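Local coordinates for protein FMN reductase (NADPH) (Bacillus subtilis, PDB 3N2S) that uses NADPH to drive flavin reduction at a bound FMN and also reduces nitroaromatic compounds, quinones and azo dyes, at residues Ile27-Gln35 with Ala117-Met128; Met198-Tyr209 with Arg217-Ile225. All blocks are in the same frame, centred on the assembly; numbering follows the deposited sequence.

Contact 1 (Ile27-Gln35 with Ala117-Met128); sequences IDTLVKSAQ and AAQNMSIAAESM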
loop_
_atom_site.group_PDB
_atom_site.type_symbol
_atom_site.label_atom_id
_atom_site.label_comp_id
_atom_site.label_asym_id
_atom_site.label_seq_id
_atom_site.Cartn_x
_atom_site.Cartn_y
_atom_site.Cartn_z
ATOM N N ILE A 27 -3.971 -3.750 -20.461
ATOM C CA ILE A 27 -4.333 -2.609 -19.592
ATOM C C ILE A 27 -5.597 -2.967 -18.806
ATOM O O ILE A 27 -5.662 -2.741 -17.591
ATOM C CB ILE A 27 -4.493 -1.287 -20.411
ATOM C CG1 ILE A 27 -3.119 -0.813 -20.973
ATOM C CG2 ILE A 27 -5.182 -0.173 -19.574
ATOM C CD1 ILE A 27 -3.190 0.227 -22.092
ATOM N N ASP A 28 -6.603 -3.532 -19.513
ATOM C CA ASP A 28 -7.839 -3.954 -18.867
ATOM C C ASP A 28 -7.584 -4.956 -17.728
ATOM O O ASP A 28 -8.101 -4.764 -16.627
ATOM C CB ASP A 28 -8.827 -4.527 -19.894
ATOM C CG ASP A 28 -10.154 -4.850 -19.269
ATOM O OD1 ASP A 28 -10.897 -3.907 -18.957
ATOM O OD2 ASP A 28 -10.415 -6.047 -19.030
ATOM N N THR A 29 -6.765 -5.983 -17.987
ATOM C CA THR A 29 -6.417 -7.034 -17.017
ATOM C C THR A 29 -5.680 -6.416 -15.808
ATOM O O THR A 29 -6.009 -6.748 -14.673
ATOM C CB THR A 29 -5.615 -8.139 -17.718
ATOM O OG1 THR A 29 -6.444 -8.735 -18.707
ATOM C CG2 THR A 29 -5.118 -9.211 -16.769
ATOM N N LEU A 30 -4.723 -5.501 -16.070
ATOM C CA LEU A 30 -3.955 -4.808 -15.030
ATOM C C LEU A 30 -4.861 -3.982 -14.110
ATOM O O LEU A 30 -4.730 -4.069 -12.887
ATOM C CB LEU A 30 -2.866 -3.927 -15.660
ATOM C CG LEU A 30 -1.702 -4.659 -16.322
ATOM C CD1 LEU A 30 -0.761 -3.693 -16.966
ATOM C CD2 LEU A 30 -0.984 -5.565 -15.345
ATOM N N VAL A 31 -5.799 -3.220 -14.696
ATOM C CA VAL A 31 -6.760 -2.400 -13.951
ATOM C C VAL A 31 -7.692 -3.289 -13.097
ATOM O O VAL A 31 -7.843 -3.038 -11.903
ATOM C CB VAL A 31 -7.530 -1.406 -14.861
ATOM C CG1 VAL A 31 -8.660 -0.707 -14.094
ATOM C CG2 VAL A 31 -6.576 -0.377 -15.477
ATOM N N LYS A 32 -8.284 -4.328 -13.695
ATOM C CA LYS A 32 -9.153 -5.276 -12.963
ATOM C C LYS A 32 -8.389 -5.946 -11.812
ATOM O O LYS A 32 -8.951 -6.139 -10.734
ATOM C CB LYS A 32 -9.736 -6.357 -13.908
ATOM C CG LYS A 32 -10.812 -5.818 -14.862
ATOM C CD LYS A 32 -11.251 -6.862 -15.895
ATOM C CE LYS A 32 -11.962 -8.066 -15.325
ATOM N NZ LYS A 32 -12.017 -9.184 -16.305
ATOM N N SER A 33 -7.120 -6.315 -12.054
ATOM C CA SER A 33 -6.277 -6.938 -11.032
ATOM C C SER A 33 -6.071 -5.987 -9.860
ATOM O O SER A 33 -6.220 -6.396 -8.706
ATOM C CB SER A 33 -4.930 -7.341 -11.622
ATOM O OG SER A 33 -5.106 -8.399 -12.551
ATOM N N ALA A 34 -5.771 -4.718 -10.159
ATOM C CA ALA A 34 -5.603 -3.646 -9.169
ATOM C C ALA A 34 -6.880 -3.523 -8.334
ATOM O O ALA A 34 -6.820 -3.572 -7.109
ATOM C CB ALA A 34 -5.320 -2.322 -9.883
ATOM N N GLN A 35 -8.054 -3.419 -9.013
ATOM C CA GLN A 35 -9.337 -3.264 -8.337
ATOM C C GLN A 35 -9.702 -4.407 -7.409
ATOM O O GLN A 35 -10.407 -4.176 -6.433
ATOM C CB GLN A 35 -10.470 -3.043 -9.358
ATOM C CG GLN A 35 -10.376 -1.728 -10.115
ATOM C CD GLN A 35 -11.650 -1.519 -10.873
ATOM O OE1 GLN A 35 -12.620 -0.953 -10.352
ATOM N NE2 GLN A 35 -11.637 -1.928 -12.125
ATOM N N ALA A 117 -3.870 -1.751 -4.365
ATOM C CA ALA A 117 -4.267 -1.857 -5.780
ATOM C C ALA A 117 -3.012 -1.867 -6.695
ATOM O O ALA A 117 -2.933 -2.682 -7.627
ATOM C CB ALA A 117 -5.179 -0.685 -6.145
ATOM N N ALA A 118 -2.036 -0.966 -6.431
ATOM C CA ALA A 118 -0.813 -0.883 -7.232
ATOM C C ALA A 118 -0.002 -2.157 -7.174
ATOM O O ALA A 118 0.558 -2.568 -8.196
ATOM C CB ALA A 118 0.038 0.305 -6.799
ATOM N N GLN A 119 0.106 -2.755 -5.978
ATOM C CA GLN A 119 0.878 -3.989 -5.842
ATOM C C GLN A 119 0.213 -5.183 -6.531
ATOM O O GLN A 119 0.923 -6.022 -7.086
ATOM C CB GLN A 119 1.328 -4.257 -4.399
ATOM C CG GLN A 119 2.365 -5.391 -4.287
ATOM C CD GLN A 119 3.615 -5.301 -5.155
ATOM O OE1 GLN A 119 4.176 -6.326 -5.574
ATOM N NE2 GLN A 119 4.086 -4.113 -5.480
ATOM N N ASN A 120 -1.130 -5.216 -6.555
ATOM C CA ASN A 120 -1.869 -6.232 -7.318
ATOM C C ASN A 120 -1.560 -6.054 -8.807
ATOM O O ASN A 120 -1.299 -7.041 -9.507
ATOM C CB ASN A 120 -3.371 -6.094 -7.093
ATOM C CG ASN A 120 -3.951 -7.159 -6.196
ATOM O OD1 ASN A 120 -5.161 -7.250 -6.011
ATOM N ND2 ASN A 120 -3.109 -7.977 -5.617
HETATM N N MSE A 121 -1.572 -4.791 -9.290
HETATM C CA MSE A 121 -1.224 -4.508 -10.691
HETATM C C MSE A 121 0.208 -4.966 -10.994
HETATM O O MSE A 121 0.454 -5.553 -12.051
HETATM C CB MSE A 121 -1.379 -3.000 -11.034
HETATM C CG MSE A 121 -1.047 -2.718 -12.507
HETATM SE SE MSE A 121 -1.287 -0.907 -13.104
HETATM C CE MSE A 121 -3.288 -0.812 -13.109
ATOM N N SER A 122 1.152 -4.697 -10.061
ATOM C CA SER A 122 2.554 -5.048 -10.256
ATOM C C SER A 122 2.724 -6.570 -10.393
ATOM O O SER A 122 3.393 -7.029 -11.327
ATOM C CB SER A 122 3.416 -4.501 -9.112
ATOM O OG SER A 122 3.388 -3.077 -9.121
ATOM N N ILE A 123 2.103 -7.339 -9.485
ATOM C CA ILE A 123 2.184 -8.819 -9.523
ATOM C C ILE A 123 1.530 -9.352 -10.807
ATOM O O ILE A 123 2.085 -10.251 -11.458
ATOM C CB ILE A 123 1.600 -9.463 -8.254
ATOM C CG1 ILE A 123 2.365 -9.023 -6.980
ATOM C CG2 ILE A 123 1.578 -10.999 -8.347
ATOM C CD1 ILE A 123 1.353 -9.047 -5.753
ATOM N N ALA A 124 0.363 -8.803 -11.166
ATOM C CA ALA A 124 -0.313 -9.208 -12.410
ATOM C C ALA A 124 0.609 -8.954 -13.614
ATOM O O ALA A 124 0.798 -9.866 -14.423
ATOM C CB ALA A 124 -1.619 -8.456 -12.565
ATOM N N ALA A 125 1.249 -7.761 -13.695
ATOM C CA ALA A 125 2.154 -7.422 -14.812
ATOM C C ALA A 125 3.358 -8.357 -14.875
ATOM O O ALA A 125 3.666 -8.904 -15.946
ATOM C CB ALA A 125 2.611 -5.973 -14.718
ATOM N N GLU A 126 3.990 -8.592 -13.720
ATOM C CA GLU A 126 5.141 -9.489 -13.609
ATOM C C GLU A 126 4.811 -10.932 -13.983
ATOM O O GLU A 126 5.631 -11.589 -14.619
ATOM C CB GLU A 126 5.791 -9.377 -12.223
ATOM C CG GLU A 126 6.461 -8.018 -12.093
ATOM C CD GLU A 126 7.063 -7.687 -10.746
ATOM O OE1 GLU A 126 6.474 -8.046 -9.702
ATOM O OE2 GLU A 126 8.095 -6.987 -10.745
ATOM N N SER A 127 3.590 -11.407 -13.648
ATOM C CA SER A 127 3.144 -12.764 -14.008
ATOM C C SER A 127 3.007 -12.927 -15.545
ATOM O O SER A 127 3.129 -14.046 -16.051
ATOM C CB SER A 127 1.824 -13.097 -13.323
ATOM O OG SER A 127 0.722 -12.441 -13.932
HETATM N N MSE A 128 2.781 -11.807 -16.273
HETATM C CA MSE A 128 2.641 -11.791 -17.737
HETATM C C MSE A 128 3.998 -11.678 -18.444
HETATM O O MSE A 128 4.045 -11.655 -19.670
HETATM C CB MSE A 128 1.755 -10.609 -18.180
HETATM C CG MSE A 128 0.297 -10.719 -17.754
HETATM SE SE MSE A 128 -0.622 -9.054 -18.191
HETATM C CE MSE A 128 -1.456 -8.680 -16.587
#
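Leu30 and the selenomethionine Met121 meet near their bases, CB of Leu30 lying 3.8 Å from CG of Met121. They join helix 24-35 to helix 104-127 in the alpha-beta-alpha sandwich of the nitroreductase fold. The short axes approach to 7.2 Å, and their N-to-C directions make 137°, an inclined antiparallel pair. Met121 leaves its helix with CG anti to the backbone N (chi1 -179°), and a bend at chi3 lays its CE against the Leu30 carbonyl, alongside Val31 CG2 and Ala34 CB. Leu30 uses its CD2 branch, which reaches Ala125 CB at 3.7 Å. The CE of Met128, also a selenomethionine, touches both Leu30 CD2 and, at 3.7 Å, Thr29 CG2. Where the axes come close the side chains are small. Ala34 CA lies 3.2 Å from Ala117 O, a CA-H...O contact, and Ala117 CA returns one to Ala34 O. Ser33 lays CB and OG over the methyl of Ala124, while its OG donates to Thr29 O of its own helix at 2.8 Å. That carbonyl also accepts from Ser33 N, on the opposite face of its plane. A glycine here would probably uncover the Ala124 methyl and leave Thr29 O with one donor fewer. No hydrogen bond crosses between the segments, so apolar contact and close backbone approach join the helices, and the Ser33 hydroxyl spends its proton within its own helix.

Contact 2 (Met198-Tyr209 with Arg217-Ile225); sequences MNTYDKTISDYY and REETWSDQI
Helix 198-209 and the first turn of helix 221-229 run at 79° to each other in their N-to-C directions, with Ser206 and Thr220 facing each other at CA atoms 4.6 Å apart. The motif is two helices joined by a short connection, the second opened by Thr220 as N-cap. Thr220 OG1 accepts from Asp223 N at 3.2 Å. Asp202 grips the same helix start from across the contact. Its OD1 takes Ser222 N at 2.9 Å in a nearly straight bond (171°), and its OD2 takes the Ser222 hydroxyl. Both donors come in on the syn sides, somewhat out of the carboxylate plane. The amides at this helix start, with the helix dipole, would probably favour the charged carboxylate. Trp221 is a knob set among Met198, Tyr201, Asp202 and Ile205. CG anti to the backbone N sends its indole into that hole. Tyr201 points its edge at one indole face, with planes at 59° and CE2 3.4 Å from Trp221 CG. Ile225 CG2 lies over the opposite face. The CE of Met198, a selenomethionine, meets the indole edge at CZ3. Trp221 NE1 is hydrogen-bonded to Tyr42 O of the second subunit, and the Tyr201 hydroxyl to Pro174 O. Beyond Ile205, Tyr209 sets its ring plane almost perpendicular to the Gln224 amide, and its OH donates to Gln224 OE1 at 2.7 Å.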
loop_
_atom_site.group_PDB
_atom_site.type_symbol
_atom_site.label_atom_id
_atom_site.label_comp_id
_atom_site.label_asym_id
_atom_site.label_seq_id
_atom_site.Cartn_x
_atom_site.Cartn_y
_atom_site.Cartn_z
HETATM N N MSE A 198 22.048 -5.469 11.277
HETATM C CA MSE A 198 22.420 -4.312 10.455
HETATM C C MSE A 198 23.849 -4.415 9.924
HETATM O O MSE A 198 24.082 -4.031 8.784
HETATM C CB MSE A 198 22.163 -2.989 11.179
HETATM C CG MSE A 198 20.664 -2.765 11.499
HETATM SE SE MSE A 198 19.458 -2.943 9.934
HETATM C CE MSE A 198 20.567 -1.843 8.723
ATOM N N ASN A 199 24.787 -4.963 10.723
ATOM C CA ASN A 199 26.172 -5.186 10.288
ATOM C C ASN A 199 26.197 -6.216 9.179
ATOM O O ASN A 199 26.895 -6.020 8.186
ATOM C CB ASN A 199 27.065 -5.675 11.459
ATOM C CG ASN A 199 27.586 -4.601 12.379
ATOM O OD1 ASN A 199 27.224 -3.424 12.311
ATOM N ND2 ASN A 199 28.455 -5.003 13.278
ATOM N N THR A 200 25.451 -7.324 9.356
ATOM C CA THR A 200 25.361 -8.405 8.369
ATOM C C THR A 200 24.781 -7.839 7.060
ATOM O O THR A 200 25.329 -8.101 5.996
ATOM C CB THR A 200 24.487 -9.555 8.912
ATOM O OG1 THR A 200 25.083 -10.040 10.112
ATOM C CG2 THR A 200 24.338 -10.704 7.923
ATOM N N TYR A 201 23.676 -7.089 7.153
ATOM C CA TYR A 201 23.043 -6.490 5.975
ATOM C C TYR A 201 23.946 -5.505 5.273
ATOM O O TYR A 201 24.051 -5.567 4.056
ATOM C CB TYR A 201 21.697 -5.845 6.322
ATOM C CG TYR A 201 20.881 -5.483 5.098
ATOM C CD1 TYR A 201 20.657 -6.412 4.082
ATOM C CD2 TYR A 201 20.273 -4.242 4.990
ATOM C CE1 TYR A 201 19.863 -6.096 2.977
ATOM C CE2 TYR A 201 19.452 -3.925 3.906
ATOM C CZ TYR A 201 19.252 -4.850 2.901
ATOM O OH TYR A 201 18.468 -4.508 1.825
ATOM N N ASP A 202 24.628 -4.622 6.027
ATOM C CA ASP A 202 25.563 -3.665 5.437
ATOM C C ASP A 202 26.693 -4.356 4.651
ATOM O O ASP A 202 27.079 -3.877 3.584
ATOM C CB ASP A 202 26.140 -2.732 6.509
ATOM C CG ASP A 202 25.250 -1.536 6.804
ATOM O OD1 ASP A 202 24.326 -1.264 5.996
ATOM O OD2 ASP A 202 25.530 -0.823 7.778
ATOM N N LYS A 203 27.178 -5.500 5.156
ATOM C CA LYS A 203 28.220 -6.284 4.467
ATOM C C LYS A 203 27.608 -6.921 3.191
ATOM O O LYS A 203 28.243 -6.893 2.142
ATOM C CB LYS A 203 28.790 -7.361 5.407
ATOM C CG LYS A 203 29.978 -8.114 4.797
ATOM C CD LYS A 203 30.387 -9.304 5.657
ATOM C CE LYS A 203 31.460 -10.135 4.995
ATOM N NZ LYS A 203 30.960 -10.886 3.806
ATOM N N THR A 204 26.377 -7.480 3.286
ATOM C CA THR A 204 25.669 -8.075 2.125
ATOM C C THR A 204 25.519 -7.021 1.005
ATOM O O THR A 204 25.763 -7.305 -0.169
ATOM C CB THR A 204 24.288 -8.606 2.538
ATOM O OG1 THR A 204 24.435 -9.666 3.471
ATOM C CG2 THR A 204 23.450 -9.099 1.343
ATOM N N ILE A 205 25.118 -5.799 1.381
ATOM C CA ILE A 205 24.903 -4.728 0.403
ATOM C C ILE A 205 26.205 -4.206 -0.192
ATOM O O ILE A 205 26.280 -4.009 -1.410
ATOM C CB ILE A 205 23.980 -3.628 1.009
ATOM C CG1 ILE A 205 22.560 -4.192 1.328
ATOM C CG2 ILE A 205 23.880 -2.394 0.101
ATOM C CD1 ILE A 205 21.849 -4.985 0.190
ATOM N N SER A 206 27.215 -3.963 0.664
ATOM C CA SER A 206 28.527 -3.508 0.189
ATOM C C SER A 206 29.108 -4.550 -0.788
ATOM O O SER A 206 29.511 -4.175 -1.901
ATOM C CB SER A 206 29.474 -3.225 1.353
ATOM O OG SER A 206 29.754 -4.374 2.127
ATOM N N ASP A 207 29.033 -5.861 -0.428
ATOM C CA ASP A 207 29.488 -6.954 -1.313
ATOM C C ASP A 207 28.702 -6.964 -2.622
ATOM O O ASP A 207 29.287 -7.158 -3.692
ATOM C CB ASP A 207 29.356 -8.334 -0.642
ATOM C CG ASP A 207 30.348 -8.682 0.462
ATOM O OD1 ASP A 207 30.150 -9.721 1.119
ATOM O OD2 ASP A 207 31.271 -7.869 0.722
ATOM N N TYR A 208 27.378 -6.760 -2.538
ATOM C CA TYR A 208 26.497 -6.705 -3.703
ATOM C C TYR A 208 26.952 -5.607 -4.686
ATOM O O TYR A 208 27.075 -5.877 -5.890
ATOM C CB TYR A 208 25.035 -6.477 -3.265
ATOM C CG TYR A 208 24.081 -6.279 -4.418
ATOM C CD1 TYR A 208 23.544 -7.368 -5.095
ATOM C CD2 TYR A 208 23.747 -5.003 -4.863
ATOM C CE1 TYR A 208 22.685 -7.194 -6.173
ATOM C CE2 TYR A 208 22.896 -4.816 -5.948
ATOM C CZ TYR A 208 22.357 -5.915 -6.588
ATOM O OH TYR A 208 21.485 -5.726 -7.624
ATOM N N TYR A 209 27.175 -4.378 -4.186
ATOM C CA TYR A 209 27.635 -3.284 -5.045
ATOM C C TYR A 209 29.018 -3.531 -5.627
ATOM O O TYR A 209 29.231 -3.220 -6.799
ATOM C CB TYR A 209 27.551 -1.920 -4.353
ATOM C CG TYR A 209 26.133 -1.468 -4.100
ATOM C CD1 TYR A 209 25.171 -1.531 -5.103
ATOM C CD2 TYR A 209 25.753 -0.956 -2.864
ATOM C CE1 TYR A 209 23.859 -1.119 -4.877
ATOM C CE2 TYR A 209 24.448 -0.518 -2.632
ATOM C CZ TYR A 209 23.497 -0.633 -3.632
ATOM O OH TYR A 209 22.208 -0.212 -3.427
ATOM N N ARG A 217 31.832 0.672 -6.817
ATOM C CA ARG A 217 31.036 1.140 -5.676
ATOM C C ARG A 217 31.103 0.117 -4.549
ATOM O O ARG A 217 31.051 -1.077 -4.824
ATOM C CB ARG A 217 29.573 1.371 -6.081
ATOM C CG ARG A 217 29.326 2.664 -6.842
ATOM C CD ARG A 217 27.944 3.195 -6.513
ATOM N NE ARG A 217 27.482 4.201 -7.469
ATOM C CZ ARG A 217 27.657 5.512 -7.335
ATOM N NH1 ARG A 217 28.318 5.998 -6.288
ATOM N NH2 ARG A 217 27.170 6.348 -8.245
ATOM N N GLU A 218 31.218 0.575 -3.291
ATOM C CA GLU A 218 31.267 -0.304 -2.113
ATOM C C GLU A 218 30.440 0.186 -0.909
ATOM O O GLU A 218 30.636 -0.294 0.210
ATOM C CB GLU A 218 32.727 -0.636 -1.723
ATOM C CG GLU A 218 33.608 0.575 -1.444
ATOM C CD GLU A 218 35.103 0.328 -1.465
ATOM O OE1 GLU A 218 35.520 -0.828 -1.710
ATOM O OE2 GLU A 218 35.861 1.301 -1.253
ATOM N N GLU A 219 29.496 1.095 -1.144
ATOM C CA GLU A 219 28.667 1.654 -0.077
ATOM C C GLU A 219 27.793 0.617 0.624
ATOM O O GLU A 219 27.350 -0.351 0.001
ATOM C CB GLU A 219 27.831 2.840 -0.587
ATOM C CG GLU A 219 26.877 2.476 -1.710
ATOM C CD GLU A 219 25.988 3.580 -2.241
ATOM O OE1 GLU A 219 25.537 3.446 -3.397
ATOM O OE2 GLU A 219 25.727 4.563 -1.512
ATOM N N THR A 220 27.578 0.805 1.917
ATOM C CA THR A 220 26.736 -0.057 2.737
ATOM C C THR A 220 25.278 0.464 2.595
ATOM O O THR A 220 25.060 1.574 2.107
ATOM C CB THR A 220 27.162 0.025 4.202
ATOM O OG1 THR A 220 26.948 1.355 4.669
ATOM C CG2 THR A 220 28.629 -0.431 4.437
ATOM N N TRP A 221 24.305 -0.319 3.056
ATOM C CA TRP A 221 22.903 0.081 3.004
ATOM C C TRP A 221 22.655 1.286 3.901
ATOM O O TRP A 221 22.043 2.245 3.457
ATOM C CB TRP A 221 21.998 -1.085 3.436
ATOM C CG TRP A 221 20.543 -0.776 3.301
ATOM C CD1 TRP A 221 19.821 -0.714 2.144
ATOM C CD2 TRP A 221 19.621 -0.530 4.369
ATOM N NE1 TRP A 221 18.500 -0.457 2.424
ATOM C CE2 TRP A 221 18.347 -0.342 3.785
ATOM C CE3 TRP A 221 19.737 -0.500 5.767
ATOM C CZ2 TRP A 221 17.200 -0.101 4.548
ATOM C CZ3 TRP A 221 18.602 -0.255 6.524
ATOM C CH2 TRP A 221 17.343 -0.083 5.917
ATOM N N SER A 222 23.120 1.225 5.158
ATOM C CA SER A 222 22.910 2.303 6.132
ATOM C C SER A 222 23.503 3.641 5.646
ATOM O O SER A 222 22.840 4.655 5.775
ATOM C CB SER A 222 23.441 1.902 7.505
ATOM O OG SER A 222 24.828 1.647 7.429
ATOM N N ASP A 223 24.670 3.629 4.985
ATOM C CA ASP A 223 25.231 4.861 4.420
ATOM C C ASP A 223 24.405 5.363 3.223
ATOM O O ASP A 223 24.148 6.553 3.145
ATOM C CB ASP A 223 26.694 4.680 4.017
ATOM C CG ASP A 223 27.666 4.703 5.195
ATOM O OD1 ASP A 223 27.242 5.083 6.323
ATOM O OD2 ASP A 223 28.840 4.382 4.987
ATOM N N GLN A 224 23.957 4.458 2.339
ATOM C CA GLN A 224 23.129 4.792 1.176
ATOM C C GLN A 224 21.773 5.389 1.596
ATOM O O GLN A 224 21.424 6.465 1.119
ATOM C CB GLN A 224 22.911 3.546 0.303
ATOM C CG GLN A 224 22.213 3.839 -1.027
ATOM C CD GLN A 224 21.968 2.605 -1.853
ATOM O OE1 GLN A 224 21.747 1.499 -1.358
ATOM N NE2 GLN A 224 22.065 2.769 -3.149
ATOM N N ILE A 225 21.032 4.715 2.495
ATOM C CA ILE A 225 19.701 5.195 2.897
ATOM C C ILE A 225 19.711 6.541 3.585
ATOM O O ILE A 225 18.846 7.371 3.302
ATOM C CB ILE A 225 18.738 4.136 3.542
ATOM C CG1 ILE A 225 19.318 3.500 4.815
ATOM C CG2 ILE A 225 18.332 3.076 2.520
ATOM C CD1 ILE A 225 18.774 4.038 6.062
HETATM O O HOH W 1 27.859 1.139 7.419
#

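Contact 1 closes before contact 2 opens, so the two come in series along the chain. Their centres lie 32 Å apart and their nearest atoms about 14 Å, and they share no helix. Contact 1 is buried in the nitroreductase fold, where helix 104-127 also packs on strands 75-82, 131-135 and 155-164 of the antiparallel sheet. Contact 2 stands farther out, where helix 191-213 meets helix 221-229. Both touch the second subunit: Asp28 forms a salt bridge with Lys178 there, and Asp223 one with Lys93. The side chain of Asn120 is about 9 Å, and that of Tyr209 about 7 Å, from a bound FMN. Core and outlying helices thus both take part in the homodimer.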